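PDB 4HFL: putative cytoplasmic protein, which probably hydrolyses peptidoglycan amide bonds in rival bacteria as the type VI secretion amidase effector Tae4, which is held in check by the immunity protein Tai4. Local coordinates for residues R62-L67 with I72-N77; Y80-G85 with R90-V95; D97-L102 with I129-G134; I111-S114 with Q120-G123; T143-N148 with D152-L157. All coordinates share one frame; numbering follows the deposited sequence.

Contact 1: R62-L67 with I72-N77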
# COMPACT_ATOMS: atom_id res chain seq x y z
N ARG A 62 3.61 -1.83 -5.26
CA ARG A 62 2.66 -2.92 -5.09
C ARG A 62 1.25 -2.36 -5.00
O ARG A 62 0.36 -2.75 -5.76
CB ARG A 62 2.93 -3.67 -3.79
CG ARG A 62 4.14 -4.60 -3.79
CD ARG A 62 4.06 -5.53 -2.58
NE ARG A 62 5.34 -6.17 -2.30
CZ ARG A 62 6.08 -5.92 -1.23
NH1 ARG A 62 5.66 -5.04 -0.32
NH2 ARG A 62 7.24 -6.54 -1.06
N MET A 63 1.05 -1.44 -4.05
CA MET A 63 -0.29 -0.89 -3.84
C MET A 63 -0.83 -0.12 -5.05
O MET A 63 -2.04 -0.10 -5.31
CB MET A 63 -0.29 -0.01 -2.60
CG MET A 63 -0.14 -0.79 -1.31
SD MET A 63 -1.34 -2.14 -1.05
CE MET A 63 -2.90 -1.36 -1.49
N SER A 64 0.09 0.50 -5.80
CA SER A 64 -0.27 1.17 -7.05
C SER A 64 -0.76 0.14 -8.05
O SER A 64 -1.74 0.39 -8.77
CB SER A 64 0.93 1.93 -7.63
OG SER A 64 1.31 2.99 -6.76
N TYR A 65 -0.09 -1.01 -8.12
CA TYR A 65 -0.52 -2.08 -9.03
C TYR A 65 -1.93 -2.58 -8.64
O TYR A 65 -2.83 -2.73 -9.50
CB TYR A 65 0.50 -3.23 -9.05
CG TYR A 65 0.03 -4.48 -9.79
CD1 TYR A 65 0.21 -4.61 -11.16
CD2 TYR A 65 -0.57 -5.54 -9.10
CE1 TYR A 65 -0.21 -5.74 -11.83
CE2 TYR A 65 -1.01 -6.68 -9.78
CZ TYR A 65 -0.82 -6.77 -11.14
OH TYR A 65 -1.25 -7.90 -11.83
N VAL A 66 -2.11 -2.83 -7.34
CA VAL A 66 -3.42 -3.27 -6.84
C VAL A 66 -4.52 -2.29 -7.21
O VAL A 66 -5.55 -2.68 -7.78
CB VAL A 66 -3.40 -3.48 -5.30
CG1 VAL A 66 -4.82 -3.64 -4.75
CG2 VAL A 66 -2.55 -4.70 -4.95
N LEU A 67 -4.32 -1.01 -6.90
CA LEU A 67 -5.33 -0.00 -7.20
C LEU A 67 -5.58 0.11 -8.70
O LEU A 67 -6.73 0.20 -9.12
CB LEU A 67 -4.93 1.35 -6.63
CG LEU A 67 -4.89 1.44 -5.10
CD1 LEU A 67 -4.35 2.78 -4.67
CD2 LEU A 67 -6.28 1.25 -4.55
N ILE A 72 -9.07 1.64 -9.75
CA ILE A 72 -8.74 2.97 -9.24
C ILE A 72 -7.41 3.37 -9.89
O ILE A 72 -6.33 3.04 -9.40
CB ILE A 72 -8.62 2.98 -7.69
CG1 ILE A 72 -9.99 2.72 -7.03
CG2 ILE A 72 -8.03 4.31 -7.19
CD1 ILE A 72 -9.93 2.55 -5.52
N PRO A 73 -7.50 4.11 -11.01
CA PRO A 73 -6.27 4.43 -11.75
C PRO A 73 -5.45 5.47 -11.00
O PRO A 73 -6.00 6.51 -10.61
CB PRO A 73 -6.80 4.98 -13.09
CG PRO A 73 -8.18 5.50 -12.78
CD PRO A 73 -8.72 4.65 -11.64
N VAL A 74 -4.17 5.19 -10.76
CA VAL A 74 -3.29 6.17 -10.10
C VAL A 74 -3.20 7.42 -10.99
O VAL A 74 -2.84 7.31 -12.17
CB VAL A 74 -1.89 5.59 -9.81
CG1 VAL A 74 -0.91 6.67 -9.35
CG2 VAL A 74 -1.98 4.45 -8.78
N PRO A 75 -3.54 8.60 -10.44
CA PRO A 75 -3.74 9.82 -11.23
C PRO A 75 -2.43 10.48 -11.65
O PRO A 75 -1.37 10.10 -11.15
CB PRO A 75 -4.48 10.74 -10.25
CG PRO A 75 -3.95 10.34 -8.91
CD PRO A 75 -3.71 8.84 -8.99
N SER A 76 -2.50 11.45 -12.57
CA SER A 76 -1.35 12.29 -12.89
C SER A 76 -1.54 13.62 -12.17
O SER A 76 -2.26 14.51 -12.64
CB SER A 76 -1.24 12.52 -14.40
OG SER A 76 -0.01 13.14 -14.74
N ASN A 77 -0.90 13.75 -11.01
CA ASN A 77 -1.20 14.83 -10.09
C ASN A 77 0.09 15.29 -9.42
O ASN A 77 0.99 14.48 -9.21
CB ASN A 77 -2.19 14.33 -9.04
CG ASN A 77 -2.79 15.45 -8.22
OD1 ASN A 77 -2.22 15.88 -7.21
ND2 ASN A 77 -3.96 15.92 -8.63
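This is a buried helix-to-loop contact in which Leu-67 and Ser-64, on one side of helix 59-69, receive Ile-72 and Val-74 of the chain that turns back after the helix. Its polar element is a backbone bond of the i+5 type: Ile-72 N donates to Leu-67 O at 2.8 Å, with 151° at the hydrogen and the donor tilted 27° from the carbonyl plane. Beside it, the side chains of Leu-67 and Ile-72 cross obliquely, and their methyl ends CD2 and CD1 lie 4.0 Å apart. The isoleucine's extended outer torsion (chi2 173°) places CD1 here, whereas the leucine uses its CD2 branch. The helix belongs to the helical part of the chain, consistent with the papain-like fold of clan CA peptidases, and helix 95-106 packs on the same leucine through Met-98 and Phe-101. Farther along, Val-74 brings its CG2 branch to 4.0 Å from Ser-64 CB, so apolar atoms meet there. The serine hydroxyl OG is engaged elsewhere, by Pro-60 O within the helix and by Met-92 N of strand 90-92. Val-74 N is bonded to Asn-68 OD1, a second polar tie between the returning chain and the helix.

Contact 2: Y80-G85 with R90-V95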
# COMPACT_ATOMS: atom_id res chain seq x y z
N TYR A 80 1.36 13.55 -6.04
CA TYR A 80 1.84 12.17 -5.99
C TYR A 80 2.95 11.92 -7.01
O TYR A 80 2.76 12.14 -8.20
CB TYR A 80 0.66 11.20 -6.21
CG TYR A 80 -0.57 11.59 -5.42
CD1 TYR A 80 -0.60 11.47 -4.03
CD2 TYR A 80 -1.70 12.09 -6.05
CE1 TYR A 80 -1.71 11.83 -3.31
CE2 TYR A 80 -2.82 12.45 -5.33
CZ TYR A 80 -2.82 12.32 -3.96
OH TYR A 80 -3.93 12.67 -3.24
N ALA A 81 4.10 11.45 -6.53
CA ALA A 81 5.22 11.13 -7.42
C ALA A 81 4.94 9.81 -8.13
O ALA A 81 4.74 8.78 -7.49
CB ALA A 81 6.52 11.04 -6.64
N THR A 82 4.93 9.85 -9.47
CA THR A 82 4.58 8.68 -10.25
C THR A 82 5.53 8.48 -11.42
O THR A 82 6.01 9.46 -12.01
CB THR A 82 3.13 8.77 -10.80
OG1 THR A 82 3.02 9.91 -11.67
CG2 THR A 82 2.11 8.92 -9.66
N VAL A 83 5.83 7.23 -11.74
CA VAL A 83 6.41 6.92 -13.06
C VAL A 83 5.45 5.97 -13.76
O VAL A 83 4.32 5.78 -13.30
CB VAL A 83 7.82 6.30 -12.98
CG1 VAL A 83 8.83 7.29 -12.36
CG2 VAL A 83 7.79 4.97 -12.22
N THR A 84 5.88 5.38 -14.87
CA THR A 84 5.08 4.38 -15.58
C THR A 84 5.76 3.01 -15.57
O THR A 84 6.99 2.91 -15.50
CB THR A 84 4.85 4.78 -17.04
OG1 THR A 84 6.11 4.90 -17.70
CG2 THR A 84 4.10 6.11 -17.12
N GLY A 85 4.96 1.96 -15.65
CA GLY A 85 5.49 0.63 -15.91
C GLY A 85 5.35 0.39 -17.40
O GLY A 85 4.88 1.28 -18.12
N ARG A 90 0.32 4.39 -14.17
CA ARG A 90 1.15 5.15 -13.23
C ARG A 90 1.36 4.45 -11.89
O ARG A 90 0.44 3.84 -11.32
CB ARG A 90 0.56 6.55 -13.01
CG ARG A 90 0.59 7.44 -14.25
CD ARG A 90 -0.37 8.61 -14.12
NE ARG A 90 -0.28 9.53 -15.25
CZ ARG A 90 -1.01 9.44 -16.36
NH1 ARG A 90 -1.88 8.44 -16.51
NH2 ARG A 90 -0.86 10.33 -17.34
N TYR A 91 2.59 4.54 -11.38
CA TYR A 91 2.99 3.89 -10.15
C TYR A 91 3.65 4.88 -9.20
O TYR A 91 4.62 5.56 -9.59
CB TYR A 91 3.92 2.72 -10.46
CG TYR A 91 3.20 1.59 -11.16
CD1 TYR A 91 2.60 0.57 -10.44
CD2 TYR A 91 3.09 1.55 -12.55
CE1 TYR A 91 1.91 -0.47 -11.09
CE2 TYR A 91 2.42 0.53 -13.19
CZ TYR A 91 1.83 -0.47 -12.45
OH TYR A 91 1.16 -1.50 -13.10
N MET A 92 3.12 4.99 -7.98
CA MET A 92 3.74 5.80 -6.94
C MET A 92 4.89 4.99 -6.34
O MET A 92 4.83 3.76 -6.33
CB MET A 92 2.75 6.17 -5.82
CG MET A 92 1.48 6.89 -6.28
SD MET A 92 0.45 7.47 -4.89
CE MET A 92 -1.00 7.97 -5.84
N PHE A 93 5.93 5.68 -5.86
CA PHE A 93 7.10 5.00 -5.33
C PHE A 93 7.49 5.56 -3.94
O PHE A 93 8.48 5.11 -3.35
CB PHE A 93 8.27 5.09 -6.32
CG PHE A 93 8.64 6.50 -6.69
CD1 PHE A 93 9.58 7.20 -5.95
CD2 PHE A 93 8.05 7.12 -7.79
CE1 PHE A 93 9.94 8.50 -6.28
CE2 PHE A 93 8.40 8.41 -8.13
CZ PHE A 93 9.34 9.11 -7.37
N ARG A 94 6.70 6.51 -3.44
CA ARG A 94 6.83 7.02 -2.06
C ARG A 94 5.63 6.62 -1.21
O ARG A 94 4.47 6.86 -1.57
CB ARG A 94 6.97 8.54 -2.06
CG ARG A 94 8.32 9.03 -2.56
CD ARG A 94 8.29 10.51 -2.88
NE ARG A 94 9.31 10.88 -3.86
CZ ARG A 94 9.49 12.11 -4.34
NH1 ARG A 94 8.72 13.10 -3.92
NH2 ARG A 94 10.45 12.34 -5.23
N VAL A 95 5.89 6.00 -0.06
CA VAL A 95 4.79 5.47 0.74
C VAL A 95 3.89 6.58 1.31
O VAL A 95 2.68 6.38 1.47
CB VAL A 95 5.29 4.49 1.83
CG1 VAL A 95 5.94 5.22 3.00
CG2 VAL A 95 4.15 3.61 2.30
O HOH W 1 5.07 8.50 -4.95
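Val-83 and Tyr-91 form the hydrogen-bonded pair at the heart of this contact: Val-83 N donates to Tyr-91 O at 3.0 Å, and Tyr-91 N to Val-83 O at 2.9 Å. Thr-84 and Arg-90 follow as a non-hydrogen-bonded pair. Beyond the strands, Ala-81 CB approaches the Phe-93 ring obliquely, 3.5 Å from its CZ. The same methyl sits 3.8 Å above the plane of the Arg-94 guanidinium, over its centre. A water links the backbones here, donating to Ala-81 O at 2.6 Å and accepting from Arg-94 N. Met-92, extended beyond CG, lies alongside Tyr-80, and its CE reaches 3.7 Å from Tyr-80 CB. SD stands 5.0 Å from the centroid of that ring, 47° off the normal, an oblique Met-aromatic contact.

An outer shell positions these groups. Asp-97 OD2 takes the Ala-81 N-H, Asp-87 binds the Tyr-91 hydroxyl, and Phe-55 stacks on Phe-93. Tyr-80 meets Phe-101 edge-to-face. With strand axes 4.4 Å apart at 138° between their directions, and Arg-94 at the N-cap position of helix 95-106, this is a two-stranded antiparallel beta hairpin that runs straight into a helix.

Contact 3: D97-L102 with I129-G134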
# COMPACT_ATOMS: atom_id res chain seq x y z
N ASP A 97 2.98 9.20 -0.18
CA ASP A 97 2.07 9.57 -1.26
C ASP A 97 0.90 8.59 -1.37
O ASP A 97 -0.24 9.00 -1.59
CB ASP A 97 2.81 9.61 -2.60
CG ASP A 97 3.82 10.75 -2.69
OD1 ASP A 97 3.73 11.71 -1.89
OD2 ASP A 97 4.68 10.70 -3.59
N MET A 98 1.18 7.30 -1.22
CA MET A 98 0.12 6.30 -1.26
C MET A 98 -0.81 6.51 -0.06
O MET A 98 -2.05 6.49 -0.19
CB MET A 98 0.73 4.90 -1.24
CG MET A 98 -0.27 3.75 -1.21
SD MET A 98 -1.52 3.84 -2.52
CE MET A 98 -0.50 3.75 -4.00
N ILE A 99 -0.19 6.74 1.09
CA ILE A 99 -0.90 6.99 2.34
C ILE A 99 -1.83 8.20 2.21
O ILE A 99 -2.99 8.13 2.63
CB ILE A 99 0.09 7.14 3.53
CG1 ILE A 99 0.71 5.77 3.88
CG2 ILE A 99 -0.59 7.73 4.73
CD1 ILE A 99 1.76 5.81 5.01
N ALA A 100 -1.34 9.28 1.62
CA ALA A 100 -2.18 10.47 1.38
C ALA A 100 -3.27 10.20 0.33
O ALA A 100 -4.39 10.70 0.43
CB ALA A 100 -1.32 11.65 0.97
N PHE A 101 -2.93 9.40 -0.68
CA PHE A 101 -3.83 9.14 -1.78
C PHE A 101 -5.07 8.36 -1.36
O PHE A 101 -6.17 8.66 -1.81
CB PHE A 101 -3.10 8.37 -2.87
CG PHE A 101 -3.95 8.02 -4.06
CD1 PHE A 101 -4.66 9.00 -4.73
CD2 PHE A 101 -4.03 6.71 -4.51
CE1 PHE A 101 -5.45 8.68 -5.84
CE2 PHE A 101 -4.81 6.38 -5.63
CZ PHE A 101 -5.52 7.36 -6.29
N LEU A 102 -4.88 7.34 -0.52
CA LEU A 102 -5.98 6.44 -0.19
C LEU A 102 -7.31 7.09 0.28
O LEU A 102 -8.38 6.75 -0.23
CB LEU A 102 -5.50 5.34 0.77
CG LEU A 102 -4.64 4.33 0.01
CD1 LEU A 102 -3.84 3.44 0.96
CD2 LEU A 102 -5.55 3.48 -0.88
N ILE A 129 -3.08 0.65 6.77
CA ILE A 129 -1.84 1.44 6.78
C ILE A 129 -1.29 1.50 8.20
O ILE A 129 -1.98 1.96 9.12
CB ILE A 129 -2.11 2.92 6.40
CG1 ILE A 129 -2.71 3.04 4.99
CG2 ILE A 129 -0.83 3.75 6.53
CD1 ILE A 129 -3.16 4.47 4.67
N PHE A 130 -0.04 1.09 8.37
CA PHE A 130 0.65 1.17 9.65
C PHE A 130 1.66 2.30 9.56
O PHE A 130 2.52 2.25 8.70
CB PHE A 130 1.44 -0.12 9.89
CG PHE A 130 0.59 -1.36 9.97
CD1 PHE A 130 -0.12 -1.66 11.12
CD2 PHE A 130 0.52 -2.24 8.89
CE1 PHE A 130 -0.89 -2.82 11.20
CE2 PHE A 130 -0.23 -3.39 8.97
CZ PHE A 130 -0.95 -3.68 10.12
N THR A 131 1.61 3.29 10.43
CA THR A 131 2.65 4.32 10.40
C THR A 131 3.38 4.35 11.71
O THR A 131 2.87 3.88 12.72
CB THR A 131 2.10 5.71 10.12
OG1 THR A 131 1.06 5.98 11.06
CG2 THR A 131 1.55 5.79 8.69
N GLY A 132 4.59 4.90 11.70
CA GLY A 132 5.38 4.98 12.91
C GLY A 132 6.71 5.64 12.63
O GLY A 132 6.81 6.54 11.79
N HIS A 133 7.74 5.21 13.34
CA HIS A 133 9.05 5.80 13.10
C HIS A 133 10.16 4.77 13.27
O HIS A 133 10.00 3.78 13.98
CB HIS A 133 9.29 7.00 14.02
CG HIS A 133 9.17 6.68 15.48
ND1 HIS A 133 10.19 6.11 16.20
CD2 HIS A 133 8.13 6.83 16.34
CE1 HIS A 133 9.80 5.94 17.45
NE2 HIS A 133 8.55 6.35 17.56
N GLY A 134 11.28 5.03 12.62
CA GLY A 134 12.46 4.21 12.78
C GLY A 134 13.36 4.98 13.72
O GLY A 134 12.89 5.76 14.54
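No ring enters the interface where Ile-99 and Leu-102 meet Ile-129 and Thr-131; the flat groups of the two segments are turned elsewhere. The CB of Phe-130 points away from the helix, and its ring meets Phe-156 edge-to-face on the other side of the sheet.

What touches is aliphatic. Ile-99 puts its CD1 methyl between two residues of the strand, 3.6 Å from Ile-129 CG2 and 3.7 Å from Thr-131 CG2. Its long arm is extended (chi2 177°), which carries CD1 out from the helix to the strand. The methylene CG1 of Ile-99 lies 3.7 Å from the same Ile-129 CG2. Leu-102, one helical turn along, runs past Ile-129 in the opposite direction, with CD1 of the leucine 3.9 Å from CD1 of the isoleucine. Ile-129 thus uses both branches: CG2 meets Ile-99, while CD1 meets Leu-102 and also nears Ile-99, 4.1 Å from its CA.

The axes of helix 97-102 and strand 129-133 stay 10.4 Å apart and make 128° between their directions, a separation spanned by side chains from both elements. The helix thus packs on one face of the four-stranded antiparallel sheet. Neighbouring strands extend that surface, since Val-142 touches Ile-99, Leu-102 and Ile-129, and Trp-173 touches Leu-102 and Ile-129. With a wholly aliphatic meeting and 179 Å² buried in all, helix and sheet are joined here by shape and apolar burial, without directional bonds between the two segments.

Contact 4: I111-S114 with Q120-G123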
# COMPACT_ATOMS: atom_id res chain seq x y z
N ILE A 111 -11.46 2.91 10.50
CA ILE A 111 -10.81 2.82 11.81
C ILE A 111 -9.45 3.48 11.72
O ILE A 111 -8.70 3.25 10.78
CB ILE A 111 -10.59 1.35 12.26
CG1 ILE A 111 -11.94 0.63 12.42
CG2 ILE A 111 -9.79 1.28 13.57
CD1 ILE A 111 -11.82 -0.88 12.56
N SER A 112 -9.13 4.31 12.70
CA SER A 112 -7.77 4.83 12.86
C SER A 112 -7.48 4.87 14.36
O SER A 112 -8.17 5.56 15.10
CB SER A 112 -7.66 6.24 12.25
OG SER A 112 -6.39 6.79 12.49
N VAL A 113 -6.47 4.11 14.80
CA VAL A 113 -6.17 4.00 16.23
C VAL A 113 -4.69 4.16 16.51
O VAL A 113 -3.84 3.75 15.71
CB VAL A 113 -6.64 2.65 16.81
CG1 VAL A 113 -8.16 2.61 16.87
CG2 VAL A 113 -6.09 1.49 15.94
N SER A 114 -4.38 4.77 17.65
CA SER A 114 -3.01 4.86 18.10
C SER A 114 -2.63 3.52 18.72
O SER A 114 -3.51 2.70 19.02
CB SER A 114 -2.85 6.01 19.11
OG SER A 114 -3.77 5.88 20.18
N GLN A 120 -7.90 -4.95 17.65
CA GLN A 120 -8.72 -3.85 17.16
C GLN A 120 -9.27 -4.09 15.75
O GLN A 120 -10.15 -3.37 15.29
CB GLN A 120 -7.91 -2.55 17.22
CG GLN A 120 -7.16 -2.36 18.55
CD GLN A 120 -6.43 -1.04 18.63
OE1 GLN A 120 -5.19 -1.00 18.62
NE2 GLN A 120 -7.18 0.04 18.72
N PHE A 121 -8.76 -5.13 15.07
CA PHE A 121 -9.19 -5.42 13.70
C PHE A 121 -9.72 -6.84 13.53
O PHE A 121 -9.77 -7.37 12.42
CB PHE A 121 -8.05 -5.13 12.71
CG PHE A 121 -7.51 -3.73 12.83
CD1 PHE A 121 -8.07 -2.69 12.09
CD2 PHE A 121 -6.47 -3.45 13.70
CE1 PHE A 121 -7.57 -1.40 12.22
CE2 PHE A 121 -5.97 -2.16 13.83
CZ PHE A 121 -6.52 -1.13 13.09
N ALA A 122 -10.13 -7.46 14.64
CA ALA A 122 -10.69 -8.81 14.61
C ALA A 122 -11.98 -8.78 13.82
O ALA A 122 -12.76 -7.84 13.93
CB ALA A 122 -10.95 -9.31 16.02
N GLY A 123 -12.19 -9.81 13.00
CA GLY A 123 -13.39 -9.91 12.19
C GLY A 123 -13.54 -8.84 11.12
O GLY A 123 -14.66 -8.61 10.64
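Gln-120 presses its side-chain amide against Val-113, and the orientation of that amide is set by its oxygen, since OE1 accepts a hydrogen bond from the backbone N of Thr-117. The nitrogen is thereby turned onto the valine: NE2 lies 3.3 Å from Val-113 CB and just as close to CG1 and CG2, a tight polar-on-apolar contact and not a bond. Gln-120 is extended beyond CG (chi2 -177°), and the two side chains come from opposite directions.

Next to this polar-to-apolar meeting lies the ring of Phe-121. Ile-111 and Val-113, two residues apart on strand 111-114, both direct their CB atoms at the loop and both approach the ring obliquely. Phe-121 CE1 is 3.7 Å from Ile-111 CG2, and its CZ is 3.9 Å from Val-113 CG2. Between them Ser-112 faces the other way, its OG bonded to Asn-169 and Thr-171. The ring also touches Ala-170 and Phe-156, while the carbonyl O of Phe-121 takes the indole N-H of Trp-145.

The contact buries 227 Å² near the surface, its centre about 17 Å from the centre of the chain. It places the link between strands 111-114 and 126-133 over one face of the sheet. Those two strands run parallel, with strand 166-174 antiparallel between them, and Phe-121 packs where the link passes over: a crossover connection that skips strand 166-174 of a four-stranded sheet.

Contact 5: T143-N148 with D152-L157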
# COMPACT_ATOMS: atom_id res chain seq x y z
N THR A 143 -0.76 -2.31 3.36
CA THR A 143 -0.91 -3.72 2.98
C THR A 143 -2.39 -4.10 3.07
O THR A 143 -3.25 -3.23 3.25
CB THR A 143 -0.03 -4.66 3.88
OG1 THR A 143 -0.03 -5.99 3.36
CG2 THR A 143 -0.53 -4.68 5.32
N LEU A 144 -2.68 -5.39 2.93
CA LEU A 144 -4.05 -5.88 3.09
C LEU A 144 -4.11 -6.75 4.33
O LEU A 144 -3.12 -7.42 4.65
CB LEU A 144 -4.49 -6.71 1.89
CG LEU A 144 -4.39 -6.03 0.52
CD1 LEU A 144 -4.78 -7.00 -0.59
CD2 LEU A 144 -5.29 -4.81 0.46
N TRP A 145 -5.27 -6.76 4.99
CA TRP A 145 -5.49 -7.53 6.22
C TRP A 145 -6.75 -8.37 6.02
O TRP A 145 -7.77 -7.84 5.59
CB TRP A 145 -5.66 -6.54 7.39
CG TRP A 145 -6.34 -7.10 8.61
CD1 TRP A 145 -7.65 -6.94 8.97
CD2 TRP A 145 -5.73 -7.90 9.64
NE1 TRP A 145 -7.89 -7.58 10.17
CE2 TRP A 145 -6.74 -8.18 10.60
CE3 TRP A 145 -4.44 -8.39 9.85
CZ2 TRP A 145 -6.49 -8.94 11.74
CZ3 TRP A 145 -4.19 -9.15 10.98
CH2 TRP A 145 -5.21 -9.43 11.91
N ASN A 146 -6.69 -9.66 6.33
CA ASN A 146 -7.82 -10.55 6.04
C ASN A 146 -8.58 -10.98 7.29
O ASN A 146 -9.46 -11.85 7.22
CB ASN A 146 -7.37 -11.79 5.24
CG ASN A 146 -6.65 -12.83 6.10
OD1 ASN A 146 -6.25 -12.54 7.24
ND2 ASN A 146 -6.48 -14.03 5.57
N GLY A 147 -8.22 -10.40 8.44
CA GLY A 147 -8.87 -10.77 9.69
C GLY A 147 -7.94 -11.59 10.57
O GLY A 147 -8.23 -11.82 11.75
N ASN A 148 -6.82 -12.03 9.99
CA ASN A 148 -5.86 -12.88 10.72
C ASN A 148 -4.41 -12.63 10.32
O ASN A 148 -3.49 -12.64 11.17
CB ASN A 148 -6.23 -14.36 10.55
CG ASN A 148 -5.50 -15.27 11.52
OD1 ASN A 148 -5.14 -14.87 12.64
ND2 ASN A 148 -5.27 -16.51 11.10
N ASP A 152 1.40 -9.20 3.22
CA ASP A 152 2.85 -9.35 3.28
C ASP A 152 3.37 -9.37 4.72
O ASP A 152 3.73 -10.43 5.23
CB ASP A 152 3.60 -8.35 2.37
CG ASP A 152 3.32 -6.88 2.70
OD1 ASP A 152 2.58 -6.55 3.66
OD2 ASP A 152 3.88 -6.03 1.98
N ASP A 153 3.42 -8.21 5.37
CA ASP A 153 3.79 -8.17 6.79
C ASP A 153 2.91 -7.16 7.52
O ASP A 153 2.66 -6.06 7.02
CB ASP A 153 5.27 -7.81 6.96
CG ASP A 153 6.21 -8.89 6.44
OD1 ASP A 153 6.71 -8.74 5.31
OD2 ASP A 153 6.45 -9.89 7.15
N CYS A 154 2.44 -7.54 8.71
CA CYS A 154 1.74 -6.59 9.58
C CYS A 154 2.74 -5.86 10.46
O CYS A 154 3.83 -6.37 10.74
CB CYS A 154 0.75 -7.32 10.48
SG CYS A 154 -0.44 -8.29 9.58
N HIS A 155 2.36 -4.66 10.90
CA HIS A 155 3.19 -3.86 11.79
C HIS A 155 2.40 -3.43 13.00
O HIS A 155 2.15 -2.24 13.22
CB HIS A 155 3.79 -2.68 11.03
CG HIS A 155 4.63 -3.10 9.86
ND1 HIS A 155 5.97 -3.38 9.96
CD2 HIS A 155 4.29 -3.34 8.57
CE1 HIS A 155 6.44 -3.75 8.78
NE2 HIS A 155 5.44 -3.73 7.92
N PHE A 156 1.96 -4.43 13.77
CA PHE A 156 1.28 -4.18 15.04
C PHE A 156 2.34 -3.99 16.11
O PHE A 156 3.53 -4.18 15.85
CB PHE A 156 0.37 -5.36 15.39
CG PHE A 156 -0.81 -5.53 14.45
CD1 PHE A 156 -1.79 -4.55 14.36
CD2 PHE A 156 -0.95 -6.68 13.68
CE1 PHE A 156 -2.89 -4.71 13.52
CE2 PHE A 156 -2.04 -6.85 12.83
CZ PHE A 156 -3.01 -5.86 12.75
N LEU A 157 1.92 -3.59 17.31
CA LEU A 157 2.85 -3.43 18.43
C LEU A 157 3.59 -4.72 18.75
O LEU A 157 2.96 -5.75 19.04
CB LEU A 157 2.12 -2.91 19.66
CG LEU A 157 1.82 -1.42 19.64
CD1 LEU A 157 1.22 -0.98 20.96
CD2 LEU A 157 3.08 -0.62 19.34
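The indole of Trp-145 is held between an aromatic edge from the other segment and backbone nitrogens of its own. Over one face comes the edge of Phe-156, in an offset edge-to-face pair with centroids 5.4 Å apart and planes at 83°. The opposite face carries Gly-147 N, 3.3 Å above the plane, and Asn-148 N, both toward the rim. An Asx turn shapes that backbone, with Asn-146 OD1 accepting from Asn-148 N at 2.9 Å. At the indole edge lies Cys-154 SG, 4.0 Å from Trp-145 CE3, in a sulfur-aromatic contact; this sulfur is disulfide-bonded to Cys-150, so the crosslink closes the loop beside the ring.

At the other end Thr-143 OG1, which its chi1 of -171° turns toward Asp-152, donates to Asp-152 OD1 at 2.7 Å, reaching it from 57° above the carboxylate plane. Asp-153 N reaches OD1 from the opposite face. OD1 also binds His-141 NE2, while OD2 forms a salt bridge with Arg-62. A His-Asp pairing is consistent with papain-like clan CA enzymes. Gripped at both oxygens, the carboxylate should rotate little, and Thr-143 and Arg-62 would act as a second shell if Asp-152 supports His-141, as in relatives.

Contacts 1 and 2 lie on the helical side of the chain, where the hairpin packs on helix 59-69, centres about 8 Å apart, and touch at Val-74 CB and Arg-90 O, 3.3 Å apart. Contact 3 bridges from there to the sheet: Leu-67 and Met-92 both pack on its helix, while Phe-130 on its strand reaches contact 5. Contacts 4 and 5, with centres about 11 Å apart, share the other face of the sheet and join through Trp-145 NE1 and Phe-121 O at 2.9 Å. Contact 1 also reaches contact 5 directly, by the salt bridge from Arg-62 NH1 to Asp-152 OD2 at 3.1 Å. That bridge ties helix 59-69 to the Asp-152/His-141 pair, probably part of the amidase site.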